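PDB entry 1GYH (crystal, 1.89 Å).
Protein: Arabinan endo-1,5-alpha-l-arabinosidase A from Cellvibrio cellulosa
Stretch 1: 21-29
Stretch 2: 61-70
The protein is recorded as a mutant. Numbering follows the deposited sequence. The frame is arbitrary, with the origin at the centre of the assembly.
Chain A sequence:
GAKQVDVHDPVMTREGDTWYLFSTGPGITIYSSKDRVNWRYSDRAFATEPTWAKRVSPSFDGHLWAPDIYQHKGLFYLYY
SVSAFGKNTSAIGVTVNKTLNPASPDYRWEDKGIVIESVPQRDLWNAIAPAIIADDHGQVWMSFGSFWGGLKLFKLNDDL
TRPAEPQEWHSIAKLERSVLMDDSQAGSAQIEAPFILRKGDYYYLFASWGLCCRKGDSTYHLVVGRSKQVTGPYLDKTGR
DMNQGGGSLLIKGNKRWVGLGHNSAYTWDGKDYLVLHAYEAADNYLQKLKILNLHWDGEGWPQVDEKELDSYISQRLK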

# COMPACT_ATOMS: atom_id res chain seq x y z
N LEU A 21 4.19 -3.95 12.14
CA LEU A 21 3.40 -2.97 11.44
C LEU A 21 4.34 -1.87 10.89
O LEU A 21 5.24 -1.38 11.60
CB LEU A 21 2.38 -2.37 12.38
CG LEU A 21 1.62 -1.07 12.01
CD1 LEU A 21 0.59 -1.27 10.89
CD2 LEU A 21 0.93 -0.51 13.25
N PHE A 22 4.15 -1.54 9.63
CA PHE A 22 4.99 -0.59 8.90
C PHE A 22 4.11 0.55 8.41
O PHE A 22 3.06 0.34 7.82
CB PHE A 22 5.71 -1.23 7.71
CG PHE A 22 6.52 -2.43 8.05
CD1 PHE A 22 5.90 -3.65 8.39
CD2 PHE A 22 7.91 -2.38 8.05
CE1 PHE A 22 6.66 -4.78 8.68
CE2 PHE A 22 8.68 -3.51 8.40
CZ PHE A 22 8.05 -4.71 8.71
N SER A 23 4.59 1.79 8.61
CA SER A 23 3.85 2.99 8.25
C SER A 23 4.75 3.99 7.49
O SER A 23 5.98 4.05 7.70
CB SER A 23 3.30 3.65 9.53
OG SER A 23 2.68 4.92 9.27
N THR A 24 4.12 4.75 6.61
CA THR A 24 4.69 6.02 6.15
C THR A 24 5.24 6.81 7.33
O THR A 24 4.63 6.87 8.39
CB THR A 24 3.59 6.82 5.43
OG1 THR A 24 3.29 6.18 4.17
CG2 THR A 24 4.06 8.29 5.08
N GLY A 25 6.42 7.39 7.17
CA GLY A 25 7.06 8.16 8.22
C GLY A 25 8.59 8.21 8.06
O GLY A 25 9.14 7.62 7.13
N PRO A 26 9.28 8.90 8.95
CA PRO A 26 10.75 9.06 8.83
C PRO A 26 11.48 7.72 8.75
O PRO A 26 11.40 6.96 9.70
CB PRO A 26 11.12 9.82 10.11
CG PRO A 26 9.87 10.57 10.43
CD PRO A 26 8.76 9.59 10.14
N GLY A 27 12.11 7.40 7.62
CA GLY A 27 12.86 6.14 7.50
C GLY A 27 12.00 4.86 7.43
O GLY A 27 12.56 3.78 7.38
N ILE A 28 10.68 5.01 7.30
CA ILE A 28 9.63 3.98 7.51
C ILE A 28 9.56 3.57 8.99
O ILE A 28 10.52 3.09 9.55
CB ILE A 28 9.78 2.76 6.63
CG1 ILE A 28 9.62 3.07 5.14
CG2 ILE A 28 8.72 1.67 7.02
CD1 ILE A 28 8.28 3.59 4.67
N THR A 29 8.43 3.84 9.63
CA THR A 29 8.23 3.58 11.05
C THR A 29 7.75 2.12 11.22
O THR A 29 6.85 1.69 10.51
CB THR A 29 7.16 4.52 11.63
OG1 THR A 29 7.43 5.90 11.31
CG2 THR A 29 7.19 4.46 13.15
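Stretch 2, residues 61-70: DGHLWAPDIY

Packing of residues 61-70 on residues 21-29 in the arabinanase chain. Stretch 2 starts as a loop at Asp-61 and Gly-62 and is extended from His-63 through Tyr-70, with one local departure at Ala-66 (phi/psi 55/63). Stretch 1 is extended at 21-23 and again at 25-26, then folds back through a type II turn from Gly-25 to Ile-28, closed by Ile-28 N to Gly-25 O at 3.0 Å. The axes of strands 21-23 and 63-70 run roughly antiparallel, at 153° between their N-to-C directions, and come within 6.7 Å of each other. The CA-CA spacing varies along the pairing: 6.6 Å for Ser-23 and Pro-67, 4.5 Å for Thr-24 and Trp-65, 5.6 Å for Gly-25 and Leu-64, and 4.2 Å for Pro-26 and His-63.

Backbone pairing is antiparallel. Gly-25 and Leu-64 form the hydrogen-bonded pair: Gly-25 N donates to Leu-64 O at 3.0 Å and Leu-64 N to Gly-25 O at 3.1 Å, the second bond being more bent (145° against 163°). Pro-26 and His-63 follow as the non-hydrogen-bonded pair. One residue further on, Gly-27 N reaches Gly-62 O at 3.3 Å, so the pairing extends into the turn. Two CA-H...O contacts supplement these bonds, Thr-24 CA to Leu-64 O and Pro-26 CA to Gly-62 O, both at 3.4 Å. The backbone angles of Gly-25 (155/179) call for glycine, since a CB would be jammed against the preceding carbonyl oxygen; it would also clash with Thr-29 OG1. Gly-62 (91/-14) is subject to the same carbonyl constraint.

A side chain takes over the polar pairing at Thr-24, whose m rotamer places OG1 in line with the amide of Ala-66; Ala-66 N donates to Thr-24 OG1 at 2.8 Å and 175°, a nearly straight bond. Before the strand of stretch 2, Asp-61 OD1 accepts from His-63 N at 3.1 Å, tying the loop to the first strand residue.

Apolar contacts cover much of the remaining interface. Phe-22, Pro-67 and Ile-69 direct their CA-to-CB bonds toward the opposing stretch. Phe-22 CB lies 3.9 Å from Pro-67 CG, while Phe-22 CZ meets Ile-69 CD1 at 3.7 Å. The CB of Ile-28 points sideways, but the end of its side chain comes nearer, and CD1 packs at 3.7 Å from Leu-64 CB and 3.8 Å from Pro-67 CB. Leu-64 also covers the turn, with its CD1 3.7 Å from Gly-27 C.

Two rings receive CH-pi contacts over a face. Ile-69 CB is 4.2 Å from the centroid of the Phe-22 ring, and Pro-26 CG is 4.0 Å from that of the His-63 ring; the side chains of this second pair share one face of the sheet, and Leu-64 projects from the other. Together the stretches bury 607 Å², both sides summed.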

# COMPACT_ATOMS: atom_id res chain seq x y z
N ASP A 61 12.27 15.47 2.56
CA ASP A 61 12.25 15.80 4.02
C ASP A 61 12.51 14.66 5.00
O ASP A 61 12.29 14.82 6.19
CB ASP A 61 10.93 16.49 4.43
CG ASP A 61 9.69 15.64 4.21
OD1 ASP A 61 9.75 14.43 3.89
OD2 ASP A 61 8.54 16.12 4.35
N GLY A 62 12.97 13.52 4.52
CA GLY A 62 13.18 12.37 5.38
C GLY A 62 12.02 11.37 5.53
O GLY A 62 12.26 10.28 6.03
N HIS A 63 10.81 11.74 5.12
CA HIS A 63 9.63 10.88 5.21
C HIS A 63 9.51 9.96 4.00
O HIS A 63 9.32 10.42 2.87
CB HIS A 63 8.33 11.69 5.36
CG HIS A 63 8.25 12.44 6.64
ND1 HIS A 63 7.39 12.10 7.67
CD2 HIS A 63 8.97 13.49 7.09
CE1 HIS A 63 7.58 12.92 8.68
NE2 HIS A 63 8.54 13.76 8.37
N LEU A 64 9.63 8.65 4.24
CA LEU A 64 9.40 7.65 3.21
C LEU A 64 7.94 7.24 3.22
O LEU A 64 7.30 7.24 4.27
CB LEU A 64 10.32 6.44 3.43
CG LEU A 64 11.83 6.73 3.37
CD1 LEU A 64 12.67 5.50 3.82
CD2 LEU A 64 12.20 7.14 1.94
N TRP A 65 7.40 6.91 2.03
CA TRP A 65 5.96 6.70 1.90
C TRP A 65 5.60 5.26 1.49
O TRP A 65 6.33 4.64 0.71
CB TRP A 65 5.33 7.57 0.83
CG TRP A 65 5.50 9.11 0.86
CD1 TRP A 65 6.07 9.89 1.81
CD2 TRP A 65 5.06 9.99 -0.16
NE1 TRP A 65 6.02 11.21 1.43
CE2 TRP A 65 5.38 11.29 0.21
CE3 TRP A 65 4.40 9.79 -1.38
CZ2 TRP A 65 5.08 12.41 -0.59
CZ3 TRP A 65 4.08 10.93 -2.20
CH2 TRP A 65 4.44 12.21 -1.78
N ALA A 66 4.45 4.81 1.99
CA ALA A 66 3.68 3.66 1.43
C ALA A 66 4.48 2.37 1.31
O ALA A 66 4.68 1.81 0.23
CB ALA A 66 3.04 4.09 0.08
N PRO A 67 4.94 1.85 2.44
CA PRO A 67 5.77 0.67 2.42
C PRO A 67 4.93 -0.59 1.99
O PRO A 67 3.69 -0.61 2.11
CB PRO A 67 6.22 0.54 3.87
CG PRO A 67 5.15 1.18 4.68
CD PRO A 67 4.64 2.30 3.81
N ASP A 68 5.62 -1.58 1.45
CA ASP A 68 5.08 -2.95 1.41
C ASP A 68 6.06 -3.92 2.02
O ASP A 68 7.31 -3.82 1.78
CB ASP A 68 4.68 -3.40 -0.03
CG ASP A 68 3.67 -4.56 -0.02
OD1 ASP A 68 2.70 -4.52 0.77
OD2 ASP A 68 3.74 -5.53 -0.77
N ILE A 69 5.54 -4.85 2.83
CA ILE A 69 6.40 -5.90 3.42
C ILE A 69 6.07 -7.25 2.77
O ILE A 69 4.88 -7.59 2.59
CB ILE A 69 6.30 -5.88 4.98
CG1 ILE A 69 7.28 -6.87 5.61
CG2 ILE A 69 4.88 -6.21 5.47
CD1 ILE A 69 8.76 -6.43 5.50
N TYR A 70 7.12 -8.00 2.38
CA TYR A 70 6.98 -9.26 1.67
C TYR A 70 8.04 -10.25 2.12
O TYR A 70 9.23 -9.93 2.09
CB TYR A 70 7.09 -9.05 0.17
CG TYR A 70 6.74 -10.27 -0.68
CD1 TYR A 70 5.41 -10.69 -0.84
CD2 TYR A 70 7.74 -10.98 -1.35
CE1 TYR A 70 5.09 -11.82 -1.61
CE2 TYR A 70 7.43 -12.08 -2.13
CZ TYR A 70 6.10 -12.51 -2.27
OH TYR A 70 5.80 -13.65 -3.04